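Local coordinates for LPP20 lipofamily protein (Helicobacter pylori R046Wa, PDB 4KZS) that is a secreted protein of unknown function that may be linked with the Tol-Pal system of the outer membrane, at residues 176-184 / 204-215. Numbering follows the deposited sequence.
Sequences FKPKVQITF and LTPSDEEKLYQI
Strand 179-182 is the middle of a small three-stranded parallel sheet, weakly bonded at its 205-207 edge, in the C-terminal domain, and both of its neighbours come from 204-215. It enters a beta-alpha-beta unit whose crossover, helix 190-200, leads back to 205-207; the chain then loops round and returns as strand 214-215. Beside the first edge, T205 N bonds to P178 O (2.6 Å) and S207 N to V180 O (3.1 Å). On the other edge T183 N reaches I215 O at 3.1 Å, backed by weaker bonds from I215 N to Q181 O and from Q181 N to Y213 O. I182 CD1 lies 3.9 Å from P206 CG, the two side chains alongside and pointing the same way; I182 and I215 also touch Y200 of helix 190-200, and P206 touches I197. V180 CG2 approaches I215 CD1, while L212 CD1 sits against V180 CA (3.7 Å). Q181 CG, anti to the backbone N (chi1 -167°), lies 3.4 Å from S207 O. The K179 side chain, bent at chi2 (141°) and chi4, reaches the loop after 205-207, where NZ forms a salt bridge with E209 OE1 (2.9 Å). The extended Q214 side chain brings NE2 within 2.7 Å of T183 OG1, a weak hydrogen bond with an angle of 115° at the proton.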
loop_
_atom_site.group_PDB
_atom_site.type_symbol
_atom_site.label_atom_id
_atom_site.label_comp_id
_atom_site.label_asym_id
_atom_site.label_seq_id
_atom_site.Cartn_x
_atom_site.Cartn_y
_atom_site.Cartn_z
ATOM N N PHE A 176 -7.065 10.113 -2.882
ATOM C CA PHE A 176 -7.865 9.531 -1.794
ATOM C C PHE A 176 -9.311 9.515 -2.236
ATOM O O PHE A 176 -9.942 10.543 -2.418
ATOM C CB PHE A 176 -7.694 10.248 -0.477
ATOM C CG PHE A 176 -8.317 9.530 0.678
ATOM C CD1 PHE A 176 -7.788 8.338 1.132
ATOM C CD2 PHE A 176 -9.427 10.073 1.350
ATOM C CE1 PHE A 176 -8.359 7.665 2.219
ATOM C CE2 PHE A 176 -10.004 9.417 2.439
ATOM C CZ PHE A 176 -9.476 8.197 2.878
ATOM N N LYS A 177 -9.774 8.297 -2.452
ATOM C CA LYS A 177 -11.029 7.970 -3.131
ATOM C C LYS A 177 -10.869 7.371 -4.552
ATOM O O LYS A 177 -10.733 6.152 -4.717
ATOM C CB LYS A 177 -12.064 9.064 -2.967
ATOM C CG LYS A 177 -12.499 9.007 -1.492
ATOM C CD LYS A 177 -12.690 7.554 -1.003
ATOM C CE LYS A 177 -12.235 7.389 0.428
ATOM N NZ LYS A 177 -12.558 6.052 1.040
ATOM N N PRO A 178 -10.876 8.201 -5.578
ATOM C CA PRO A 178 -11.104 9.607 -5.570
ATOM C C PRO A 178 -12.364 9.895 -6.383
ATOM O O PRO A 178 -13.334 9.109 -6.357
ATOM C CB PRO A 178 -9.902 10.097 -6.345
ATOM C CG PRO A 178 -9.727 9.033 -7.408
ATOM C CD PRO A 178 -10.283 7.755 -6.854
ATOM N N LYS A 179 -12.311 10.989 -7.138
ATOM C CA LYS A 179 -13.436 11.434 -7.922
ATOM C C LYS A 179 -13.425 10.695 -9.247
ATOM O O LYS A 179 -12.454 10.786 -10.003
ATOM C CB LYS A 179 -13.340 12.951 -8.138
ATOM C CG LYS A 179 -13.729 13.857 -6.943
ATOM C CD LYS A 179 -12.779 15.045 -6.863
ATOM C CE LYS A 179 -13.194 16.093 -5.861
ATOM N NZ LYS A 179 -14.069 17.082 -6.530
ATOM N N VAL A 180 -14.471 9.915 -9.496
ATOM C CA VAL A 180 -14.746 9.420 -10.831
ATOM C C VAL A 180 -16.222 9.547 -11.189
ATOM O O VAL A 180 -17.095 9.215 -10.373
ATOM C CB VAL A 180 -14.267 7.982 -11.003
ATOM C CG1 VAL A 180 -12.841 7.887 -10.493
ATOM C CG2 VAL A 180 -15.176 6.978 -10.290
ATOM N N GLN A 181 -16.485 10.041 -12.401
ATOM C CA GLN A 181 -17.848 10.148 -12.953
ATOM C C GLN A 181 -18.539 8.795 -13.041
ATOM O O GLN A 181 -17.926 7.818 -13.431
ATOM C CB GLN A 181 -17.814 10.797 -14.335
ATOM C CG GLN A 181 -19.167 11.238 -14.871
ATOM C CD GLN A 181 -19.024 12.301 -15.942
ATOM O OE1 GLN A 181 -18.277 12.127 -16.911
ATOM N NE2 GLN A 181 -19.739 13.412 -15.776
ATOM N N ILE A 182 -19.809 8.743 -12.664
ATOM C CA ILE A 182 -20.552 7.495 -12.688
ATOM C C ILE A 182 -21.827 7.670 -13.510
ATOM O O ILE A 182 -22.778 8.315 -13.074
ATOM C CB ILE A 182 -20.859 6.977 -11.271
ATOM C CG1 ILE A 182 -19.560 6.595 -10.556
ATOM C CG2 ILE A 182 -21.817 5.793 -11.321
ATOM C CD1 ILE A 182 -19.753 6.079 -9.139
ATOM N N THR A 183 -21.821 7.091 -14.709
ATOM C CA THR A 183 -22.939 7.151 -15.647
ATOM C C THR A 183 -23.881 5.950 -15.504
ATOM O O THR A 183 -23.463 4.851 -15.121
ATOM C CB THR A 183 -22.415 7.255 -17.101
ATOM O OG1 THR A 183 -21.443 8.307 -17.183
ATOM C CG2 THR A 183 -23.535 7.552 -18.097
ATOM N N PHE A 184 -25.154 6.182 -15.806
ATOM C CA PHE A 184 -26.120 5.107 -15.962
ATOM C C PHE A 184 -26.890 5.143 -17.308
ATOM O O PHE A 184 -26.709 6.058 -18.121
ATOM C CB PHE A 184 -27.067 5.131 -14.781
ATOM C CG PHE A 184 -26.531 4.455 -13.555
ATOM C CD1 PHE A 184 -25.406 4.942 -12.902
ATOM C CD2 PHE A 184 -27.193 3.341 -13.020
ATOM C CE1 PHE A 184 -24.937 4.313 -11.751
ATOM C CE2 PHE A 184 -26.741 2.713 -11.867
ATOM C CZ PHE A 184 -25.604 3.198 -11.234
ATOM N N LEU A 204 -15.132 5.194 -3.873
ATOM C CA LEU A 204 -15.095 6.232 -4.924
ATOM C C LEU A 204 -15.837 7.517 -4.507
ATOM O O LEU A 204 -16.617 7.486 -3.576
ATOM C CB LEU A 204 -15.788 5.666 -6.168
ATOM C CG LEU A 204 -14.990 5.809 -7.428
ATOM C CD1 LEU A 204 -13.575 6.156 -6.967
ATOM C CD2 LEU A 204 -15.096 4.472 -8.172
ATOM N N THR A 205 -15.641 8.604 -5.232
ATOM C CA THR A 205 -16.371 9.823 -4.996
ATOM C C THR A 205 -17.086 10.250 -6.274
ATOM O O THR A 205 -16.506 10.997 -7.113
ATOM C CB THR A 205 -15.423 10.945 -4.547
ATOM O OG1 THR A 205 -14.979 10.669 -3.216
ATOM C CG2 THR A 205 -16.130 12.242 -4.517
ATOM N N PRO A 206 -18.369 9.846 -6.409
ATOM C CA PRO A 206 -19.068 10.117 -7.685
ATOM C C PRO A 206 -18.908 11.553 -8.088
ATOM O O PRO A 206 -19.184 12.451 -7.306
ATOM C CB PRO A 206 -20.504 9.770 -7.371
ATOM C CG PRO A 206 -20.381 8.714 -6.304
ATOM C CD PRO A 206 -19.271 9.225 -5.418
ATOM N N SER A 207 -18.375 11.797 -9.273
ATOM C CA SER A 207 -18.182 13.192 -9.663
ATOM C C SER A 207 -18.769 13.454 -11.012
ATOM O O SER A 207 -19.225 12.518 -11.671
ATOM C CB SER A 207 -16.731 13.618 -9.619
ATOM O OG SER A 207 -16.659 15.020 -9.767
ATOM N N ASP A 208 -18.815 14.736 -11.383
ATOM C CA ASP A 208 -19.500 15.193 -12.595
ATOM C C ASP A 208 -18.552 16.066 -13.390
ATOM O O ASP A 208 -18.740 16.262 -14.589
ATOM C CB ASP A 208 -20.800 15.955 -12.270
ATOM C CG ASP A 208 -22.041 15.040 -12.199
ATOM O OD1 ASP A 208 -22.981 15.386 -11.456
ATOM O OD2 ASP A 208 -22.085 13.983 -12.871
ATOM N N GLU A 209 -17.523 16.584 -12.720
ATOM C CA GLU A 209 -16.395 17.209 -13.411
ATOM C C GLU A 209 -15.829 16.209 -14.417
ATOM O O GLU A 209 -15.885 15.000 -14.198
ATOM C CB GLU A 209 -15.306 17.598 -12.419
ATOM C CG GLU A 209 -15.825 18.123 -11.087
ATOM C CD GLU A 209 -14.718 18.352 -10.071
ATOM O OE1 GLU A 209 -15.021 18.500 -8.873
ATOM O OE2 GLU A 209 -13.537 18.391 -10.463
ATOM N N GLU A 210 -15.299 16.698 -15.527
ATOM C CA GLU A 210 -14.766 15.797 -16.538
ATOM C C GLU A 210 -13.247 15.846 -16.566
ATOM O O GLU A 210 -12.618 16.490 -15.719
ATOM C CB GLU A 210 -15.349 16.103 -17.923
ATOM C CG GLU A 210 -16.732 15.506 -18.168
ATOM C CD GLU A 210 -17.194 15.612 -19.625
ATOM O OE1 GLU A 210 -16.395 15.321 -20.549
ATOM O OE2 GLU A 210 -18.371 15.974 -19.848
ATOM N N LYS A 211 -12.672 15.164 -17.554
ATOM C CA LYS A 211 -11.226 15.015 -17.689
ATOM C C LYS A 211 -10.734 14.091 -16.566
ATOM O O LYS A 211 -9.711 14.367 -15.915
ATOM C CB LYS A 211 -10.526 16.387 -17.675
ATOM C CG LYS A 211 -9.452 16.577 -18.739
ATOM C CD LYS A 211 -9.035 18.043 -18.845
ATOM C CE LYS A 211 -8.124 18.304 -20.035
ATOM N NZ LYS A 211 -8.819 17.961 -21.308
ATOM N N LEU A 212 -11.503 13.012 -16.343
ATOM C CA LEU A 212 -11.258 11.996 -15.299
ATOM C C LEU A 212 -12.023 10.698 -15.559
ATOM O O LEU A 212 -13.059 10.721 -16.207
ATOM C CB LEU A 212 -11.625 12.535 -13.905
ATOM C CG LEU A 212 -13.015 13.096 -13.571
ATOM C CD1 LEU A 212 -14.058 11.990 -13.446
ATOM C CD2 LEU A 212 -12.941 13.903 -12.285
ATOM N N TYR A 213 -11.544 9.580 -15.013
ATOM C CA TYR A 213 -12.085 8.237 -15.336
ATOM C C TYR A 213 -13.597 8.138 -15.224
ATOM O O TYR A 213 -14.184 8.620 -14.247
ATOM C CB TYR A 213 -11.501 7.171 -14.393
ATOM C CG TYR A 213 -10.065 6.824 -14.656
ATOM C CD1 TYR A 213 -9.119 7.828 -14.820
ATOM C CD2 TYR A 213 -9.644 5.496 -14.746
ATOM C CE1 TYR A 213 -7.796 7.536 -15.070
ATOM C CE2 TYR A 213 -8.305 5.194 -14.978
ATOM C CZ TYR A 213 -7.396 6.232 -15.143
ATOM O OH TYR A 213 -6.072 6.039 -15.393
ATOM N N GLN A 214 -14.215 7.454 -16.181
ATOM C CA GLN A 214 -15.650 7.199 -16.120
ATOM C C GLN A 214 -16.003 5.730 -15.805
ATOM O O GLN A 214 -15.184 4.855 -15.965
ATOM C CB GLN A 214 -16.279 7.644 -17.430
ATOM C CG GLN A 214 -17.776 7.433 -17.534
ATOM C CD GLN A 214 -18.328 8.031 -18.807
ATOM O OE1 GLN A 214 -17.888 7.689 -19.903
ATOM N NE2 GLN A 214 -19.278 8.946 -18.669
ATOM N N ILE A 215 -17.222 5.469 -15.353
ATOM C CA ILE A 215 -17.683 4.107 -15.171
ATOM C C ILE A 215 -19.138 4.142 -15.595
ATOM O O ILE A 215 -19.985 4.648 -14.863
ATOM C CB ILE A 215 -17.541 3.601 -13.716
ATOM C CG1 ILE A 215 -16.095 3.717 -13.231
ATOM C CG2 ILE A 215 -17.981 2.156 -13.609
ATOM C CD1 ILE A 215 -15.863 3.294 -11.785
#